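Local coordinates for WbmS, polysaccharide deacetylase involved in O-antigen biosynthesis (Bordetella bronchiseptica, PDB 3HFT), which binds zinc and is probably a polysaccharide deacetylase that removes acetyl groups from sugars during O-antigen biosynthesis, at residues Ile150-Trp154 and Tyr175-Val181; Ile158-Pro162 and Gln198-Ile202. Residue numbers count along the deposited sequence, not the author numbering.

How the contacts relate
From the N terminus, the chain leaves strand 146-147 and passes in turn through 150-154, 158-162, 175-181 and 198-202, so the two contacts cross. Contact 1 closes a 20-residue loop that contains strands 163-164 and 171-172; contact 2 closes a 35-residue loop that starts inside the first; its second segment, 198-202, leads directly into strand 203-207. Between them, the long loop after strand 146-147 is tied to strand 177-178 at the edge of the parallel sheet and to the approach to its neighbour, 203-207. The contacts also touch directly: V152 CB lies 3.8 Å from L160 CD2, and L176 CD2 lies 3.8 Å from Q198 NE2. Both reach the second subunit.

Contact 1 of 2, residues Ile150-Trp154 and Tyr175-Val181; sequences ILVPW and YLWEDDV. With EDO (1,2-ethanediol), chain D.
A single parallel β-bridge joins 150-154 to the chain entering strand 177-178, an outer strand of the parallel sheet in this polysaccharide deacetylase fold. L151 pairs with Y175 (CA to CA 4.9 Å): Y175 N donates to I150 O and V152 N to Y175 O, each at 2.9 Å. W154 N then bonds to L176 O, also at 2.9 Å, where L176 (phi/psi -120/-3) breaks the extended conformation. L151, the residue with most surface covered, is in the tt rotamer and lies over one face of the Y175 ring in a CH-π contact, its CG 4.0 Å from the ring centroid; its CD1 reaches V181 CG2 at 4.0 Å. The Y175 ring (chi1 72°) also takes a cation-π contact from R125. L176 CA approaches V152 O at 3.2 Å, and its CB packs 4.1 Å from W154 CB. The W154 and W177 rings meet obliquely in an aromatic cluster that also includes W187, Y195, W196, F207 and F248. Beyond N-cap E178, helix 179-185 begins near the metal site: an ethanediol, probably from the crystallisation liquor, bonds both D180 OD2 and zinc ligand D46. Within 175-181, Y175 OH donates to E178 OE1 at 2.7 Å.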
loop_
_atom_site.group_PDB
_atom_site.type_symbol
_atom_site.label_atom_id
_atom_site.label_comp_id
_atom_site.label_asym_id
_atom_site.label_seq_id
_atom_site.Cartn_x
_atom_site.Cartn_y
_atom_site.Cartn_z
ATOM N N ILE A 150 -1.512 3.327 -3.384
ATOM C CA ILE A 150 -1.341 3.624 -1.941
ATOM C C ILE A 150 -2.252 4.780 -1.526
ATOM O O ILE A 150 -2.125 5.906 -2.049
ATOM C CB ILE A 150 0.106 4.052 -1.595
ATOM C CG1 ILE A 150 1.122 2.920 -1.865
ATOM C CG2 ILE A 150 0.225 4.459 -0.077
ATOM C CD1 ILE A 150 1.044 1.809 -0.924
ATOM N N LEU A 151 -3.147 4.512 -0.582
ATOM C CA LEU A 151 -4.019 5.517 -0.045
ATOM C C LEU A 151 -3.575 5.825 1.370
ATOM O O LEU A 151 -3.673 4.997 2.247
ATOM C CB LEU A 151 -5.473 5.049 -0.064
ATOM C CG LEU A 151 -6.603 6.079 0.149
ATOM C CD1 LEU A 151 -7.974 5.405 -0.114
ATOM C CD2 LEU A 151 -6.626 6.785 1.517
ATOM N N VAL A 152 -3.045 7.032 1.588
ATOM C CA VAL A 152 -2.731 7.494 2.921
ATOM C C VAL A 152 -3.697 8.641 3.220
ATOM O O VAL A 152 -3.639 9.685 2.593
ATOM C CB VAL A 152 -1.266 8.012 3.022
ATOM C CG1 VAL A 152 -1.014 8.520 4.438
ATOM C CG2 VAL A 152 -0.263 6.898 2.609
ATOM N N PRO A 153 -4.597 8.456 4.179
ATOM C CA PRO A 153 -5.614 9.477 4.430
ATOM C C PRO A 153 -5.073 10.856 4.752
ATOM O O PRO A 153 -4.082 11.001 5.471
ATOM C CB PRO A 153 -6.388 8.923 5.634
ATOM C CG PRO A 153 -6.130 7.453 5.611
ATOM C CD PRO A 153 -4.753 7.271 5.038
ATOM N N TRP A 154 -5.727 11.869 4.215
ATOM C CA TRP A 154 -5.365 13.260 4.456
ATOM C C TRP A 154 -5.262 13.633 5.926
ATOM O O TRP A 154 -4.571 14.607 6.270
ATOM C CB TRP A 154 -6.397 14.200 3.782
ATOM C CG TRP A 154 -7.707 14.158 4.403
ATOM C CD1 TRP A 154 -8.751 13.346 4.068
ATOM C CD2 TRP A 154 -8.143 14.925 5.521
ATOM N NE1 TRP A 154 -9.811 13.576 4.906
ATOM C CE2 TRP A 154 -9.452 14.526 5.818
ATOM C CE3 TRP A 154 -7.543 15.904 6.321
ATOM C CZ2 TRP A 154 -10.170 15.065 6.856
ATOM C CZ3 TRP A 154 -8.271 16.451 7.329
ATOM C CH2 TRP A 154 -9.569 16.028 7.598
ATOM N N TYR A 175 -2.347 8.699 -2.605
ATOM C CA TYR A 175 -3.497 9.583 -2.667
ATOM C C TYR A 175 -4.188 9.657 -1.336
ATOM O O TYR A 175 -4.026 8.770 -0.490
ATOM C CB TYR A 175 -4.452 9.224 -3.797
ATOM C CG TYR A 175 -5.310 7.987 -3.699
ATOM C CD1 TYR A 175 -4.795 6.723 -3.976
ATOM C CD2 TYR A 175 -6.647 8.097 -3.457
ATOM C CE1 TYR A 175 -5.598 5.602 -3.963
ATOM C CE2 TYR A 175 -7.475 6.982 -3.471
ATOM C CZ TYR A 175 -6.946 5.738 -3.726
ATOM O OH TYR A 175 -7.771 4.632 -3.785
ATOM N N LEU A 176 -4.848 10.794 -1.110
ATOM C CA LEU A 176 -5.253 11.156 0.245
ATOM C C LEU A 176 -6.759 11.355 0.521
ATOM O O LEU A 176 -7.168 11.570 1.663
ATOM C CB LEU A 176 -4.467 12.417 0.670
ATOM C CG LEU A 176 -4.458 13.706 -0.182
ATOM C CD1 LEU A 176 -5.867 14.237 -0.526
ATOM C CD2 LEU A 176 -3.584 14.794 0.497
ATOM N N TRP A 177 -7.570 11.248 -0.518
ATOM C CA TRP A 177 -9.015 11.434 -0.408
ATOM C C TRP A 177 -9.721 10.642 -1.499
ATOM O O TRP A 177 -9.227 10.551 -2.645
ATOM C CB TRP A 177 -9.365 12.923 -0.501
ATOM C CG TRP A 177 -10.802 13.253 -0.082
ATOM C CD1 TRP A 177 -11.198 13.779 1.115
ATOM C CD2 TRP A 177 -11.982 13.195 -0.901
ATOM N NE1 TRP A 177 -12.560 13.980 1.121
ATOM C CE2 TRP A 177 -13.065 13.632 -0.102
ATOM C CE3 TRP A 177 -12.244 12.738 -2.196
ATOM C CZ2 TRP A 177 -14.394 13.668 -0.577
ATOM C CZ3 TRP A 177 -13.559 12.783 -2.670
ATOM C CH2 TRP A 177 -14.612 13.227 -1.853
ATOM N N GLU A 178 -10.854 10.032 -1.134
ATOM C CA GLU A 178 -11.677 9.246 -2.061
ATOM C C GLU A 178 -13.126 9.374 -1.590
ATOM O O GLU A 178 -13.412 9.397 -0.369
ATOM C CB GLU A 178 -11.208 7.794 -2.133
ATOM C CG GLU A 178 -12.045 6.871 -3.016
ATOM C CD GLU A 178 -11.491 5.470 -3.097
ATOM O OE1 GLU A 178 -10.240 5.315 -3.059
ATOM O OE2 GLU A 178 -12.306 4.518 -3.192
ATOM N N ASP A 179 -14.030 9.477 -2.546
ATOM C CA ASP A 179 -15.447 9.722 -2.229
ATOM C C ASP A 179 -16.090 8.657 -1.375
ATOM O O ASP A 179 -16.703 8.985 -0.330
ATOM C CB ASP A 179 -16.312 10.122 -3.465
ATOM C CG ASP A 179 -16.204 9.161 -4.653
ATOM O OD1 ASP A 179 -15.697 8.046 -4.499
ATOM O OD2 ASP A 179 -16.651 9.543 -5.764
ATOM N N ASP A 180 -16.011 7.398 -1.781
ATOM C CA ASP A 180 -16.608 6.342 -0.971
ATOM C C ASP A 180 -15.882 6.162 0.363
ATOM O O ASP A 180 -16.517 5.905 1.394
ATOM C CB ASP A 180 -16.783 5.024 -1.743
ATOM C CG ASP A 180 -15.523 4.533 -2.400
ATOM O OD1 ASP A 180 -14.485 5.214 -2.380
ATOM O OD2 ASP A 180 -15.591 3.456 -3.010
ATOM N N VAL A 181 -14.569 6.393 0.375
ATOM C CA VAL A 181 -13.787 6.364 1.628
ATOM C C VAL A 181 -14.181 7.498 2.587
ATOM O O VAL A 181 -14.195 7.317 3.820
ATOM C CB VAL A 181 -12.264 6.348 1.331
ATOM C CG1 VAL A 181 -11.452 6.435 2.607
ATOM C CG2 VAL A 181 -11.919 5.057 0.590
HETATM C C1 EDO D . -18.232 2.052 -5.025
HETATM O O1 EDO D . -18.217 2.996 -3.952
HETATM C C2 EDO D . -17.917 2.763 -6.345
HETATM O O2 EDO D . -17.385 1.841 -7.313
#

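Contact 2 of 2, residues Ile158-Pro162 and Gln198-Ile202; sequences IVLQP and QPDGI
Neither segment is regular: 158-162 runs extended, while Q198 to G201 form a type I β-turn whose closing bond, G201 N to Q198 O, is weak at 3.3 Å. The L160 and G201 CA atoms lie 4.9 Å apart, and I202 N donates to L160 O at 2.9 Å. G201 sits tight against the loop: its CA is 3.0 Å from L160 O, and an ideal CB would lie only 2.6 Å from that oxygen. Q198, in the mt rotamer, points toward 158-162 and uses both ends of its amide on the backbone, NE2 donating to I158 O at 3.0 Å and OE1 accepting from L160 N at 2.8 Å. From the other segment, in the conformer given, Q161 NE2 donates to D200 O at 2.8 Å, while its OE1 is held by W35. I202 CG2 packs 4.0 Å from L160 CB and 4.1 Å from P162 CD. One backbone bond is thus supplemented by three involving glutamine amides, with no charge-charge pairing between the segments.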
loop_
_atom_site.group_PDB
_atom_site.type_symbol
_atom_site.label_atom_id
_atom_site.label_comp_id
_atom_site.label_asym_id
_atom_site.label_seq_id
_atom_site.Cartn_x
_atom_site.Cartn_y
_atom_site.Cartn_z
ATOM N N ILE A 158 0.332 12.974 7.875
ATOM C CA ILE A 158 1.466 12.673 7.014
ATOM C C ILE A 158 1.420 13.558 5.777
ATOM O O ILE A 158 0.439 13.524 4.998
ATOM C CB ILE A 158 1.448 11.190 6.572
ATOM C CG1 ILE A 158 1.529 10.270 7.809
ATOM C CG2 ILE A 158 2.639 10.912 5.624
ATOM C CD1 ILE A 158 1.238 8.787 7.549
ATOM N N VAL A 159 2.500 14.302 5.570
ATOM C CA VAL A 159 2.663 15.105 4.350
ATOM C C VAL A 159 3.213 14.183 3.304
ATOM O O VAL A 159 4.283 13.568 3.464
ATOM C CB VAL A 159 3.585 16.285 4.542
ATOM C CG1 VAL A 159 3.761 17.094 3.235
ATOM C CG2 VAL A 159 3.052 17.183 5.649
ATOM N N LEU A 160 2.491 14.112 2.194
ATOM C CA LEU A 160 2.772 13.124 1.155
ATOM C C LEU A 160 3.581 13.639 0.010
ATOM O O LEU A 160 3.453 14.824 -0.365
ATOM C CB LEU A 160 1.480 12.619 0.615
ATOM C CG LEU A 160 0.619 11.804 1.580
ATOM C CD1 LEU A 160 -0.707 11.492 0.924
ATOM C CD2 LEU A 160 1.369 10.515 2.015
ATOM N N GLN A 161 4.377 12.735 -0.566
ATOM C CA GLN A 161 5.255 12.996 -1.703
ATOM C C GLN A 161 5.316 11.683 -2.521
ATOM O O GLN A 161 5.341 10.590 -1.932
ATOM C CB GLN A 161 6.690 13.331 -1.198
ATOM C CG GLN A 161 6.793 14.325 0.001
ATOM C CD GLN A 161 6.506 15.759 -0.398
ATOM O OE1 GLN A 161 6.480 16.057 -1.584
ATOM N NE2 GLN A 161 6.311 16.661 0.587
ATOM N N PRO A 162 5.383 11.763 -3.864
ATOM C CA PRO A 162 5.552 10.532 -4.626
ATOM C C PRO A 162 7.006 10.067 -4.395
ATOM O O PRO A 162 7.839 10.854 -3.950
ATOM C CB PRO A 162 5.356 10.995 -6.082
ATOM C CG PRO A 162 5.894 12.401 -6.052
ATOM C CD PRO A 162 5.447 12.945 -4.728
ATOM N N GLN A 198 -2.597 19.914 1.143
ATOM C CA GLN A 198 -1.227 20.038 1.555
ATOM C C GLN A 198 -0.484 20.995 0.593
ATOM O O GLN A 198 -0.177 20.632 -0.564
ATOM C CB GLN A 198 -0.551 18.661 1.529
ATOM C CG GLN A 198 -1.351 17.566 2.247
ATOM C CD GLN A 198 -0.573 16.296 2.449
ATOM O OE1 GLN A 198 0.528 16.121 1.894
ATOM N NE2 GLN A 198 -1.127 15.393 3.275
ATOM N N PRO A 199 -0.198 22.218 1.045
ATOM C CA PRO A 199 0.551 23.113 0.153
ATOM C C PRO A 199 1.942 22.594 -0.070
ATOM O O PRO A 199 2.613 22.980 -1.039
ATOM C CB PRO A 199 0.610 24.419 0.934
ATOM C CG PRO A 199 0.241 24.106 2.294
ATOM C CD PRO A 199 -0.495 22.845 2.340
ATOM N N ASP A 200 2.372 21.721 0.841
ATOM C CA ASP A 200 3.722 21.170 0.885
ATOM C C ASP A 200 3.816 19.694 0.471
ATOM O O ASP A 200 4.878 19.090 0.612
ATOM C CB ASP A 200 4.325 21.304 2.295
ATOM C CG ASP A 200 3.375 20.830 3.419
ATOM O OD1 ASP A 200 2.196 20.492 3.182
ATOM O OD2 ASP A 200 3.829 20.851 4.577
ATOM N N GLY A 201 2.742 19.148 -0.064
ATOM C CA GLY A 201 2.737 17.753 -0.481
ATOM C C GLY A 201 1.981 17.588 -1.768
ATOM O O GLY A 201 1.545 18.580 -2.377
ATOM N N ILE A 202 1.852 16.339 -2.207
ATOM C CA ILE A 202 1.064 15.998 -3.366
ATOM C C ILE A 202 -0.376 15.728 -2.967
ATOM O O ILE A 202 -0.624 15.067 -1.965
ATOM C CB ILE A 202 1.696 14.793 -4.133
ATOM C CG1 ILE A 202 1.069 14.698 -5.524
ATOM C CG2 ILE A 202 1.578 13.477 -3.336
ATOM C CD1 ILE A 202 1.671 13.600 -6.355
#